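Local coordinates for protein Pgp2 (Campylobacter jejuni subsp. jejuni, PDB 6XJ6) that helps direct helical cell shape, probably as an LD-carboxypeptidase that trims peptidoglycan and binds it through a pocket on its accessory NTF2-like domain, at residues F85-P90 and P94-T99; K37-Y42 and G135-F140; T32-K37 and T74-Y79. All blocks are in the same frame, centred on the assembly; numbering follows the deposited sequence.

Contact 1 of 3, residues F85-P90 and P94-T99; sequences FNPGDP and PFAFAT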
# COMPACT_ATOMS: atom_id res chain seq x y z
N PHE A 85 -4.47 -16.73 11.75
CA PHE A 85 -4.07 -17.01 13.12
C PHE A 85 -5.30 -17.20 14.00
O PHE A 85 -6.42 -16.84 13.62
CB PHE A 85 -3.15 -15.92 13.69
CG PHE A 85 -3.85 -14.62 13.99
CD1 PHE A 85 -4.31 -14.35 15.26
CD2 PHE A 85 -4.03 -13.67 13.00
CE1 PHE A 85 -4.95 -13.16 15.55
CE2 PHE A 85 -4.66 -12.48 13.29
CZ PHE A 85 -5.12 -12.23 14.56
N ASN A 86 -5.08 -17.78 15.17
CA ASN A 86 -6.15 -18.06 16.13
C ASN A 86 -6.09 -17.10 17.31
O ASN A 86 -5.20 -17.23 18.17
CB ASN A 86 -6.01 -19.50 16.62
CG ASN A 86 -6.18 -20.49 15.51
OD1 ASN A 86 -5.24 -21.20 15.15
ND2 ASN A 86 -7.39 -20.54 14.95
N PRO A 87 -7.00 -16.13 17.40
CA PRO A 87 -6.99 -15.22 18.56
C PRO A 87 -7.14 -15.93 19.91
O PRO A 87 -6.72 -15.37 20.93
CB PRO A 87 -8.17 -14.29 18.29
CG PRO A 87 -8.34 -14.32 16.79
CD PRO A 87 -8.00 -15.73 16.40
N GLY A 88 -7.73 -17.12 19.94
CA GLY A 88 -7.95 -17.78 21.21
C GLY A 88 -9.10 -17.22 22.01
O GLY A 88 -9.19 -17.49 23.21
N ASP A 89 -9.97 -16.45 21.37
CA ASP A 89 -11.15 -15.86 21.99
C ASP A 89 -12.30 -16.05 21.00
O ASP A 89 -12.22 -15.54 19.88
CB ASP A 89 -10.88 -14.38 22.26
CG ASP A 89 -12.09 -13.65 22.83
OD1 ASP A 89 -13.20 -14.21 22.85
OD2 ASP A 89 -11.90 -12.48 23.26
N PRO A 90 -13.36 -16.78 21.37
CA PRO A 90 -14.41 -17.08 20.39
C PRO A 90 -15.16 -15.86 19.90
O PRO A 90 -15.96 -15.98 18.96
CB PRO A 90 -15.35 -18.03 21.16
CG PRO A 90 -15.17 -17.63 22.58
CD PRO A 90 -13.72 -17.26 22.72
N PRO A 94 -13.82 -18.21 14.09
CA PRO A 94 -12.89 -19.35 14.08
C PRO A 94 -11.43 -18.96 13.96
O PRO A 94 -10.56 -19.72 14.40
CB PRO A 94 -13.36 -20.16 12.87
CG PRO A 94 -13.98 -19.15 11.96
CD PRO A 94 -14.62 -18.13 12.86
N PHE A 95 -11.13 -17.80 13.37
CA PHE A 95 -9.75 -17.37 13.17
C PHE A 95 -9.76 -15.97 12.57
O PHE A 95 -10.83 -15.42 12.31
CB PHE A 95 -8.97 -18.35 12.28
CG PHE A 95 -9.71 -18.81 11.06
CD1 PHE A 95 -10.24 -20.09 11.01
CD2 PHE A 95 -9.86 -17.99 9.95
CE1 PHE A 95 -10.92 -20.54 9.88
CE2 PHE A 95 -10.53 -18.43 8.82
CZ PHE A 95 -11.06 -19.71 8.78
N ALA A 96 -8.58 -15.40 12.35
CA ALA A 96 -8.46 -14.00 11.97
C ALA A 96 -7.22 -13.81 11.10
O ALA A 96 -6.36 -14.69 11.01
CB ALA A 96 -8.38 -13.09 13.20
N PHE A 97 -7.15 -12.64 10.49
CA PHE A 97 -6.04 -12.23 9.64
C PHE A 97 -5.75 -10.77 9.95
O PHE A 97 -6.66 -9.94 9.94
CB PHE A 97 -6.40 -12.35 8.15
CG PHE A 97 -6.93 -13.70 7.75
CD1 PHE A 97 -8.24 -14.06 8.03
CD2 PHE A 97 -6.12 -14.60 7.07
CE1 PHE A 97 -8.73 -15.29 7.65
CE2 PHE A 97 -6.61 -15.84 6.69
CZ PHE A 97 -7.92 -16.19 6.99
N ALA A 98 -4.49 -10.45 10.23
CA ALA A 98 -4.16 -9.09 10.66
C ALA A 98 -3.73 -8.25 9.46
O ALA A 98 -2.90 -8.69 8.66
CB ALA A 98 -3.06 -9.11 11.71
N THR A 99 -4.30 -7.05 9.34
CA THR A 99 -3.78 -6.09 8.39
C THR A 99 -2.64 -5.31 9.03
O THR A 99 -2.47 -5.31 10.25
CB THR A 99 -4.85 -5.08 7.92
OG1 THR A 99 -5.02 -4.05 8.90
CG2 THR A 99 -6.19 -5.75 7.62
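With chi1 at 72°, Phe85 holds CG between its own N and carbonyl carbon, and this folds the ring back over Ala96. The CB of Ala96 lies 4.0 Å from the centroid of the Phe85 ring and 29° off its normal, a CH-pi contact over the face. One rim of the ring also meets the backbone: CE2 of Phe85 is 3.7 Å from Ala98 N, which lies at the ring edge near its plane. The main chains form a single antiparallel hydrogen-bonded bridge, with Phe85 N to Ala96 O and Ala96 N to Phe85 O both 2.9 Å, which closes the loop between the two segments. Pro87 adds CG at 3.8 Å from Ala96 CB, so this methyl is packed by both the phenyl ring and the proline. At the solvent-exposed Asn86, ND2 makes a weak hydrogen bond to Pro94 O at 3.3 Å. Strand 117-119 lies beside this pair: Trp117 meets the Phe85 ring edge-to-face, and Ala96 touches both Trp117 and His119, the predicted proton donor/acceptor. Phe95 and Phe97 extend to helix 141-151, Phe97 meeting Phe147 edge-to-face.

Contact 2 of 3, residues K37-Y42 and G135-F140; sequences KILRVY and GCIALF
The backbones of Leu39 and Leu139 stay 8.6 Å apart at their CA atoms, the nearest CA pair of the two segments, a separation that suits segments packed through side chains and not paired by main-chain bonds. Segment 37-42 runs along strand 38-45 of the five-stranded mixed sheet, and segment 135-140 carries strand 137-138 at one margin of the three-stranded sheet, so the contact bridges the two sheets of the YkuD, or L,D-transpeptidase, catalytic domain. All of it is made by three buried aliphatic residues. Leu39 points across the interface with CG anti to its N (chi1 -180°), and its CD1 does the touching. This methyl is 3.9 Å from CG2 of Ile137 and 4.2 Å from CD2 of Leu139, so it is met by two branches from residues two apart on the opposing segment. In Ile137 chi1 of -61° puts CG2 anti to the backbone N and lets it reach Leu39, while CG1 carries CD1 off toward Thr32. The side chains of Leu39 and Ile137 pass at a slant, so they meet through single methyls.

Phe147 of helix 141-151 packs on both Leu39 and Leu139, and Phe53 of strand 48-56 also touches Leu39. Cys136, the predicted nucleophile, directly precedes Ile137, but its side chain comes no nearer than 10.2 Å to segment 37-42, so the apolar contact does not involve it. A threonine oxygen touches the patch: OG1 of Thr32, on the neighbouring strand 27-33, packs against CD1 of Leu39 and also against CD1 of Ile137.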
# COMPACT_ATOMS: atom_id res chain seq x y z
N LYS A 37 -20.36 -2.01 1.71
CA LYS A 37 -20.31 -3.19 2.59
C LYS A 37 -20.08 -4.46 1.78
O LYS A 37 -20.72 -5.49 2.00
CB LYS A 37 -21.55 -3.29 3.48
CG LYS A 37 -21.87 -2.03 4.26
CD LYS A 37 -20.73 -1.59 5.18
CE LYS A 37 -21.11 -0.35 5.97
NZ LYS A 37 -19.96 0.20 6.74
N ILE A 38 -19.14 -4.39 0.83
CA ILE A 38 -18.76 -5.53 0.02
C ILE A 38 -17.26 -5.74 0.17
O ILE A 38 -16.49 -4.78 0.09
CB ILE A 38 -19.12 -5.34 -1.47
CG1 ILE A 38 -20.63 -5.19 -1.66
CG2 ILE A 38 -18.61 -6.54 -2.30
CD1 ILE A 38 -21.07 -4.87 -3.09
N LEU A 39 -16.87 -6.99 0.39
CA LEU A 39 -15.48 -7.41 0.35
C LEU A 39 -15.32 -8.43 -0.76
O LEU A 39 -16.12 -9.38 -0.86
CB LEU A 39 -15.04 -8.01 1.70
CG LEU A 39 -13.58 -8.48 1.80
CD1 LEU A 39 -13.08 -8.35 3.24
CD2 LEU A 39 -13.41 -9.92 1.32
N ARG A 40 -14.31 -8.23 -1.60
CA ARG A 40 -13.99 -9.16 -2.68
C ARG A 40 -12.50 -9.48 -2.61
O ARG A 40 -11.71 -8.66 -2.16
CB ARG A 40 -14.33 -8.56 -4.05
CG ARG A 40 -15.82 -8.44 -4.30
CD ARG A 40 -16.17 -7.50 -5.44
NE ARG A 40 -17.60 -7.60 -5.73
CZ ARG A 40 -18.32 -6.66 -6.35
NH1 ARG A 40 -17.76 -5.53 -6.76
NH2 ARG A 40 -19.62 -6.86 -6.56
N VAL A 41 -12.14 -10.69 -3.01
CA VAL A 41 -10.74 -11.07 -3.17
C VAL A 41 -10.49 -11.30 -4.65
O VAL A 41 -11.19 -12.10 -5.29
CB VAL A 41 -10.35 -12.30 -2.34
CG1 VAL A 41 -8.85 -12.55 -2.49
CG2 VAL A 41 -10.70 -12.10 -0.88
N TYR A 42 -9.50 -10.61 -5.18
CA TYR A 42 -9.11 -10.75 -6.57
C TYR A 42 -7.71 -11.32 -6.66
O TYR A 42 -6.82 -10.90 -5.92
CB TYR A 42 -9.09 -9.39 -7.26
CG TYR A 42 -10.45 -8.77 -7.43
CD1 TYR A 42 -11.24 -9.09 -8.53
CD2 TYR A 42 -10.93 -7.85 -6.52
CE1 TYR A 42 -12.48 -8.51 -8.70
CE2 TYR A 42 -12.17 -7.27 -6.68
CZ TYR A 42 -12.93 -7.60 -7.77
OH TYR A 42 -14.17 -7.02 -7.93
N GLY A 135 -13.05 -1.28 14.28
CA GLY A 135 -12.40 -1.05 13.01
C GLY A 135 -12.09 -2.29 12.21
O GLY A 135 -11.67 -2.18 11.05
N CYS A 136 -12.27 -3.47 12.78
CA CYS A 136 -12.07 -4.70 12.05
C CYS A 136 -13.18 -4.92 11.03
O CYS A 136 -14.24 -4.28 11.07
CB CYS A 136 -12.03 -5.88 13.03
SG CYS A 136 -10.56 -5.90 14.06
N ILE A 137 -12.93 -5.84 10.11
CA ILE A 137 -13.88 -6.24 9.08
C ILE A 137 -14.32 -7.66 9.41
O ILE A 137 -13.48 -8.55 9.54
CB ILE A 137 -13.25 -6.18 7.69
CG1 ILE A 137 -12.82 -4.74 7.39
CG2 ILE A 137 -14.22 -6.69 6.63
CD1 ILE A 137 -11.85 -4.62 6.23
N ALA A 138 -15.63 -7.85 9.56
CA ALA A 138 -16.19 -9.14 9.95
C ALA A 138 -16.89 -9.79 8.76
O ALA A 138 -17.74 -9.16 8.11
CB ALA A 138 -17.17 -8.98 11.11
N LEU A 139 -16.54 -11.04 8.50
CA LEU A 139 -17.20 -11.88 7.51
C LEU A 139 -17.94 -13.00 8.22
O LEU A 139 -17.53 -13.44 9.29
CB LEU A 139 -16.16 -12.50 6.58
CG LEU A 139 -15.32 -11.52 5.78
CD1 LEU A 139 -14.26 -12.26 4.97
CD2 LEU A 139 -16.22 -10.71 4.85
N PHE A 140 -19.03 -13.46 7.62
CA PHE A 140 -19.79 -14.54 8.23
C PHE A 140 -18.91 -15.77 8.40
O PHE A 140 -18.09 -16.10 7.53
CB PHE A 140 -21.03 -14.86 7.38
CG PHE A 140 -22.05 -13.77 7.38
CD1 PHE A 140 -22.55 -13.27 8.57
CD2 PHE A 140 -22.52 -13.23 6.19
CE1 PHE A 140 -23.49 -12.27 8.59
CE2 PHE A 140 -23.47 -12.22 6.20
CZ PHE A 140 -23.95 -11.74 7.40

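Contact 3 of 3, residues T32-K37 and T74-Y79; sequences TNKTDK and TPVGFY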
# COMPACT_ATOMS: atom_id res chain seq x y z
N THR A 32 -12.15 -3.98 -0.09
CA THR A 32 -13.32 -3.69 0.72
C THR A 32 -13.77 -2.26 0.45
O THR A 32 -12.95 -1.34 0.38
CB THR A 32 -12.98 -3.82 2.22
OG1 THR A 32 -12.51 -5.14 2.50
CG2 THR A 32 -14.20 -3.55 3.09
N ASN A 33 -15.09 -2.08 0.31
CA ASN A 33 -15.68 -0.75 0.21
C ASN A 33 -16.57 -0.52 1.43
O ASN A 33 -17.55 -1.25 1.63
CB ASN A 33 -16.49 -0.61 -1.08
CG ASN A 33 -16.99 0.81 -1.30
OD1 ASN A 33 -17.90 1.27 -0.60
ND2 ASN A 33 -16.40 1.51 -2.25
N LYS A 34 -16.22 0.48 2.24
CA LYS A 34 -16.94 0.71 3.49
C LYS A 34 -18.36 1.22 3.29
O LYS A 34 -19.18 1.07 4.21
CB LYS A 34 -16.17 1.69 4.37
CG LYS A 34 -14.89 1.13 4.97
CD LYS A 34 -14.02 2.24 5.54
CE LYS A 34 -14.70 2.97 6.70
NZ LYS A 34 -13.86 4.08 7.23
N THR A 35 -18.66 1.84 2.15
CA THR A 35 -20.03 2.28 1.89
C THR A 35 -20.87 1.13 1.35
O THR A 35 -22.01 0.93 1.78
CB THR A 35 -20.04 3.45 0.90
OG1 THR A 35 -19.36 4.58 1.47
CG2 THR A 35 -21.46 3.87 0.57
N ASP A 36 -20.33 0.38 0.39
CA ASP A 36 -21.07 -0.71 -0.23
C ASP A 36 -21.21 -1.91 0.69
O ASP A 36 -22.09 -2.75 0.48
CB ASP A 36 -20.38 -1.15 -1.51
CG ASP A 36 -20.28 -0.05 -2.54
OD1 ASP A 36 -21.09 0.90 -2.49
OD2 ASP A 36 -19.38 -0.13 -3.42
N LYS A 37 -20.36 -2.01 1.71
CA LYS A 37 -20.31 -3.19 2.59
C LYS A 37 -20.08 -4.46 1.78
O LYS A 37 -20.72 -5.49 2.00
CB LYS A 37 -21.55 -3.29 3.48
CG LYS A 37 -21.87 -2.03 4.26
CD LYS A 37 -20.73 -1.59 5.18
CE LYS A 37 -21.11 -0.35 5.97
NZ LYS A 37 -19.96 0.20 6.74
N THR A 74 -12.62 2.02 10.48
CA THR A 74 -11.82 1.14 9.63
C THR A 74 -10.92 1.99 8.74
O THR A 74 -11.40 2.91 8.08
CB THR A 74 -12.73 0.27 8.78
OG1 THR A 74 -13.41 -0.67 9.62
CG2 THR A 74 -11.93 -0.51 7.73
N PRO A 75 -9.61 1.72 8.72
CA PRO A 75 -8.71 2.54 7.91
C PRO A 75 -8.95 2.40 6.41
O PRO A 75 -9.24 1.31 5.90
CB PRO A 75 -7.31 2.07 8.30
CG PRO A 75 -7.47 0.83 9.04
CD PRO A 75 -8.89 0.68 9.49
N VAL A 76 -8.78 3.52 5.73
CA VAL A 76 -8.84 3.62 4.28
C VAL A 76 -7.41 3.68 3.76
O VAL A 76 -6.59 4.43 4.30
CB VAL A 76 -9.64 4.87 3.88
CG1 VAL A 76 -9.55 5.15 2.39
CG2 VAL A 76 -11.09 4.72 4.33
N GLY A 77 -7.11 2.89 2.74
CA GLY A 77 -5.78 2.91 2.16
C GLY A 77 -5.40 1.55 1.62
O GLY A 77 -6.26 0.72 1.32
N PHE A 78 -4.09 1.33 1.53
CA PHE A 78 -3.53 0.11 0.98
C PHE A 78 -2.58 -0.49 2.00
O PHE A 78 -1.65 0.19 2.45
CB PHE A 78 -2.80 0.39 -0.35
CG PHE A 78 -2.63 -0.83 -1.20
CD1 PHE A 78 -3.59 -1.17 -2.14
CD2 PHE A 78 -1.50 -1.62 -1.09
CE1 PHE A 78 -3.42 -2.29 -2.94
CE2 PHE A 78 -1.33 -2.73 -1.88
CZ PHE A 78 -2.30 -3.07 -2.81
N TYR A 79 -2.83 -1.75 2.36
CA TYR A 79 -2.16 -2.45 3.44
C TYR A 79 -1.80 -3.85 2.95
O TYR A 79 -2.00 -4.21 1.78
CB TYR A 79 -3.07 -2.50 4.67
CG TYR A 79 -3.38 -1.13 5.21
CD1 TYR A 79 -4.49 -0.42 4.77
CD2 TYR A 79 -2.53 -0.52 6.11
CE1 TYR A 79 -4.75 0.85 5.22
CE2 TYR A 79 -2.78 0.76 6.58
CZ TYR A 79 -3.89 1.44 6.12
OH TYR A 79 -4.13 2.71 6.57
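Lys34 sends its chain toward Thr74 with CG beside its own N (chi1 -72°) and a bend at chi3 of 64°, which turns the ammonium end onto the backbone carbonyl. NZ of Lys34 lies 2.9 Å from Thr74 O, in the carbonyl plane and on a lone pair, with a C=O...N angle of 143°. The methylenes before it run alongside the Thr74 side chain in the opposite direction, CE of Lys34 at 3.9 Å from Thr74 CB, and CD of Lys34 rests 4.0 Å from Val76 CG2. The buried ammonium has two further partners, a salt bridge to Glu162 OE2 and a hydrogen bond to Leu62 O, and the carboxylate probably offsets its charge. Thr74 turns OG1 beside its own N, where it is hydrogen-bonded to Gly135 O and accepts from Gly61 N; Gly135 immediately precedes Cys136, the predicted nucleophile.

The turn bearing Lys34 is braced by an Asx motif: Asn33 OD1 takes Asp36 N at 2.8 Å, with the donor tilted from the carbonyl plane. Lys37 then folds its NZ back to Lys34 O at 2.8 Å. This turn joins strands 27-33 and 38-45 as a beta-hairpin. Strand 156-161 lies between strands 27-33 and 77-80 in the five-stranded sheet, so Lys34 reaches across it, touching Thr160, to the residues that lead into strand 77-80.

In the fold
Contacts 2 and 3 are buried and adjoin, with centres 9 Å apart; contact 1 is only partly buried and touches neither. Contacts 2 and 3 share Lys37 and both use the five-stranded sheet, through neighbouring strands 38-45 and 27-33, and a threonine of contact 3 is hydrogen-bonded to the glycine carbonyl of contact 2. Contacts 1 and 2 instead both reach the three-stranded sheet, at its outer strands 97-98 and 137-138. Chemistry follows place: contact 2, between the sheets, is purely aliphatic; contact 3, at a hairpin end, buries a lysine among carbonyls and a carboxylate; contact 1 combines main-chain bonding with aromatic packing beside the predicted catalytic histidine.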